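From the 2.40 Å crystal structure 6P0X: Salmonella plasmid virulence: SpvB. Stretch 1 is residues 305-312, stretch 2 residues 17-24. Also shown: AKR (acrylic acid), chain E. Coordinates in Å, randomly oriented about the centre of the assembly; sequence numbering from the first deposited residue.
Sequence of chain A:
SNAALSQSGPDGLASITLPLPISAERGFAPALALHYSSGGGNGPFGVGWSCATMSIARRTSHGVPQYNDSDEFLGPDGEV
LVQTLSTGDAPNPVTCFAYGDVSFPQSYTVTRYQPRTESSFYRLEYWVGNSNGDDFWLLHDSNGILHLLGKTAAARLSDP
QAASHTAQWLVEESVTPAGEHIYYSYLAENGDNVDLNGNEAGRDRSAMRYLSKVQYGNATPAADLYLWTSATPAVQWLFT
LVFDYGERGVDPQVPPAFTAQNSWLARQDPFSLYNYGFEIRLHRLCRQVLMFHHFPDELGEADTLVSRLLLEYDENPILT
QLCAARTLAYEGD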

# COMPACT_ATOMS: atom_id res chain seq x y z
N LEU A 305 -6.41 -20.20 -9.12
CA LEU A 305 -5.05 -20.04 -8.64
C LEU A 305 -4.07 -20.58 -9.68
O LEU A 305 -4.20 -21.72 -10.13
CB LEU A 305 -4.86 -20.78 -7.31
CG LEU A 305 -3.45 -20.85 -6.74
CD1 LEU A 305 -2.93 -19.45 -6.45
CD2 LEU A 305 -3.40 -21.72 -5.50
N VAL A 306 -3.10 -19.76 -10.05
CA VAL A 306 -2.14 -20.13 -11.07
C VAL A 306 -0.73 -20.28 -10.51
O VAL A 306 0.06 -21.07 -11.04
CB VAL A 306 -2.16 -19.14 -12.26
CG1 VAL A 306 -3.58 -18.99 -12.79
CG2 VAL A 306 -1.60 -17.80 -11.84
N SER A 307 -0.39 -19.56 -9.45
CA SER A 307 0.95 -19.64 -8.89
C SER A 307 0.90 -19.31 -7.40
O SER A 307 0.13 -18.44 -6.98
CB SER A 307 1.92 -18.70 -9.63
OG SER A 307 3.26 -19.01 -9.31
N ARG A 308 1.73 -20.00 -6.62
CA ARG A 308 1.77 -19.83 -5.17
C ARG A 308 3.23 -19.68 -4.74
O ARG A 308 3.97 -20.67 -4.73
CB ARG A 308 1.12 -21.01 -4.46
CG ARG A 308 1.28 -21.01 -2.94
CD ARG A 308 0.65 -22.25 -2.33
NE ARG A 308 0.44 -22.09 -0.89
CZ ARG A 308 0.03 -23.06 -0.08
NH1 ARG A 308 -0.22 -24.27 -0.57
NH2 ARG A 308 -0.14 -22.82 1.21
N LEU A 309 3.64 -18.48 -4.36
CA LEU A 309 4.96 -18.27 -3.79
C LEU A 309 4.84 -18.49 -2.28
O LEU A 309 4.22 -17.69 -1.58
CB LEU A 309 5.49 -16.87 -4.10
CG LEU A 309 6.77 -16.46 -3.37
CD1 LEU A 309 7.93 -17.38 -3.72
CD2 LEU A 309 7.12 -15.00 -3.65
N LEU A 310 5.42 -19.59 -1.81
CA LEU A 310 5.38 -19.98 -0.41
C LEU A 310 6.71 -19.63 0.24
O LEU A 310 7.78 -19.99 -0.27
CB LEU A 310 5.10 -21.48 -0.25
CG LEU A 310 4.78 -21.93 1.18
CD1 LEU A 310 3.66 -21.10 1.79
CD2 LEU A 310 4.46 -23.42 1.22
N LEU A 311 6.62 -18.92 1.36
CA LEU A 311 7.75 -18.43 2.12
C LEU A 311 7.88 -19.23 3.41
O LEU A 311 6.88 -19.46 4.10
CB LEU A 311 7.58 -16.94 2.45
CG LEU A 311 7.22 -16.03 1.28
CD1 LEU A 311 6.87 -14.63 1.77
CD2 LEU A 311 8.34 -15.97 0.24
N GLU A 312 9.09 -19.68 3.71
CA GLU A 312 9.40 -20.38 4.94
C GLU A 312 10.30 -19.50 5.79
O GLU A 312 11.31 -18.98 5.29
CB GLU A 312 10.08 -21.73 4.66
CG GLU A 312 9.29 -22.64 3.74
CD GLU A 312 10.00 -23.97 3.50
OE1 GLU A 312 10.46 -24.58 4.49
OE2 GLU A 312 10.09 -24.39 2.33
CA AKR E . 13.98 -26.63 2.98
CB AKR E . 15.07 -27.36 2.88
C AKR E . 12.76 -26.96 2.12
O AKR E . 12.32 -26.13 1.28
OXT AKR E . 12.19 -28.08 2.24
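Stretch 2, residues 17-24: TLPLPISA

Residues 17-24 lie across one side of the strand formed by residues 305-312, and the contact is made mostly by side chains, with no hydrogen bond joining the two segments. Stretch 2 enters as a strand that began earlier in the chain and leaves as a loop. Its strand portion runs roughly antiparallel to stretch 1, at 143° between the N-to-C directions, and the two strand axes come no closer than 10.4 Å, too far apart for backbone pairing.

Thr17, still extended (phi/psi -121/126), is out of reach of stretch 1. Contact begins at Leu18, whose CA-to-CB bond points toward the strand. Its side chain (chi1 t, chi2 p) meets two leucines: CD2 of Leu18 lies 4.1 Å from CD2 of Leu311, and CD1 of Leu18 lies 4.5 Å from CD1 of Leu309. The CA-to-CB bond of Pro19 points away, and the residue approaches through its backbone, with its O 4.0 Å from CD2 of Leu309. The CA-to-CB bond of Leu20 points sideways, but its m,t rotamer brings the end of the side chain nearer, placing CD2 3.7 Å from CD2 of Leu309.

The CA-to-CB bond of Pro21 points toward the strand, and the residue has the largest covered area in stretch 2, 66 Å². Its CD packs 3.9 Å from CB of Leu309, while its CB lies 3.3 Å from OG of Ser307, a close van der Waals approach to a hydroxyl. Here the CA atoms of the two segments come nearest, with 6.3 Å between CA of Pro21 and CA of Ser307. Leu309 thus contacts four successive residues, Leu18 to Pro21, and buries 79 Å².

At Pro21 itself, phi/psi of -79/67 accompanies a tight local turn, in which N of Ile22 donates to O of Leu20 at 2.8 Å. The CA-to-CB bond of Ile22 points away from stretch 1. That of Ser23 points back toward it, with OG of Ser23 4.5 Å from CG2 of Val306, and Ala24, poorly ordered, lies beyond reach.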

# COMPACT_ATOMS: atom_id res chain seq x y z
N THR A 17 17.09 -10.13 -4.95
CA THR A 17 15.74 -9.89 -5.43
C THR A 17 15.04 -11.24 -5.59
O THR A 17 15.56 -12.13 -6.26
CB THR A 17 15.73 -9.12 -6.75
OG1 THR A 17 16.32 -7.83 -6.56
CG2 THR A 17 14.30 -8.94 -7.25
N LEU A 18 13.88 -11.37 -4.96
CA LEU A 18 13.02 -12.53 -5.12
C LEU A 18 11.77 -12.09 -5.87
O LEU A 18 10.98 -11.30 -5.34
CB LEU A 18 12.65 -13.11 -3.75
CG LEU A 18 11.52 -14.15 -3.68
CD1 LEU A 18 11.79 -15.33 -4.59
CD2 LEU A 18 11.35 -14.61 -2.24
N PRO A 19 11.57 -12.55 -7.10
CA PRO A 19 10.44 -12.05 -7.89
C PRO A 19 9.13 -12.62 -7.39
O PRO A 19 9.07 -13.74 -6.86
CB PRO A 19 10.75 -12.53 -9.32
CG PRO A 19 12.14 -13.11 -9.28
CD PRO A 19 12.41 -13.50 -7.86
N LEU A 20 8.10 -11.86 -7.55
CA LEU A 20 6.76 -12.33 -7.25
C LEU A 20 6.12 -12.90 -8.50
O LEU A 20 6.43 -12.47 -9.62
CB LEU A 20 5.91 -11.20 -6.70
CG LEU A 20 6.49 -10.46 -5.49
CD1 LEU A 20 5.53 -9.37 -5.01
CD2 LEU A 20 6.82 -11.42 -4.37
N PRO A 21 5.22 -13.88 -8.37
CA PRO A 21 4.62 -14.51 -9.56
C PRO A 21 3.51 -13.66 -10.17
O PRO A 21 2.32 -14.00 -10.16
CB PRO A 21 4.11 -15.84 -9.01
CG PRO A 21 3.78 -15.55 -7.58
CD PRO A 21 4.70 -14.45 -7.11
N ILE A 22 3.89 -12.50 -10.70
CA ILE A 22 2.93 -11.54 -11.24
C ILE A 22 2.71 -11.84 -12.72
O ILE A 22 3.66 -11.80 -13.52
CB ILE A 22 3.42 -10.10 -11.04
CG1 ILE A 22 3.48 -9.76 -9.55
CG2 ILE A 22 2.52 -9.13 -11.79
CD1 ILE A 22 4.22 -8.48 -9.25
N SER A 23 1.47 -12.12 -13.09
CA SER A 23 1.11 -12.23 -14.50
C SER A 23 1.17 -10.86 -15.14
O SER A 23 0.41 -9.96 -14.76
CB SER A 23 -0.29 -12.84 -14.64
OG SER A 23 -0.38 -14.05 -13.91
N ALA A 24 2.07 -10.68 -16.11
CA ALA A 24 2.33 -9.37 -16.69
C ALA A 24 2.35 -9.42 -18.21
O ALA A 24 2.99 -8.59 -18.86
CB ALA A 24 3.65 -8.80 -16.17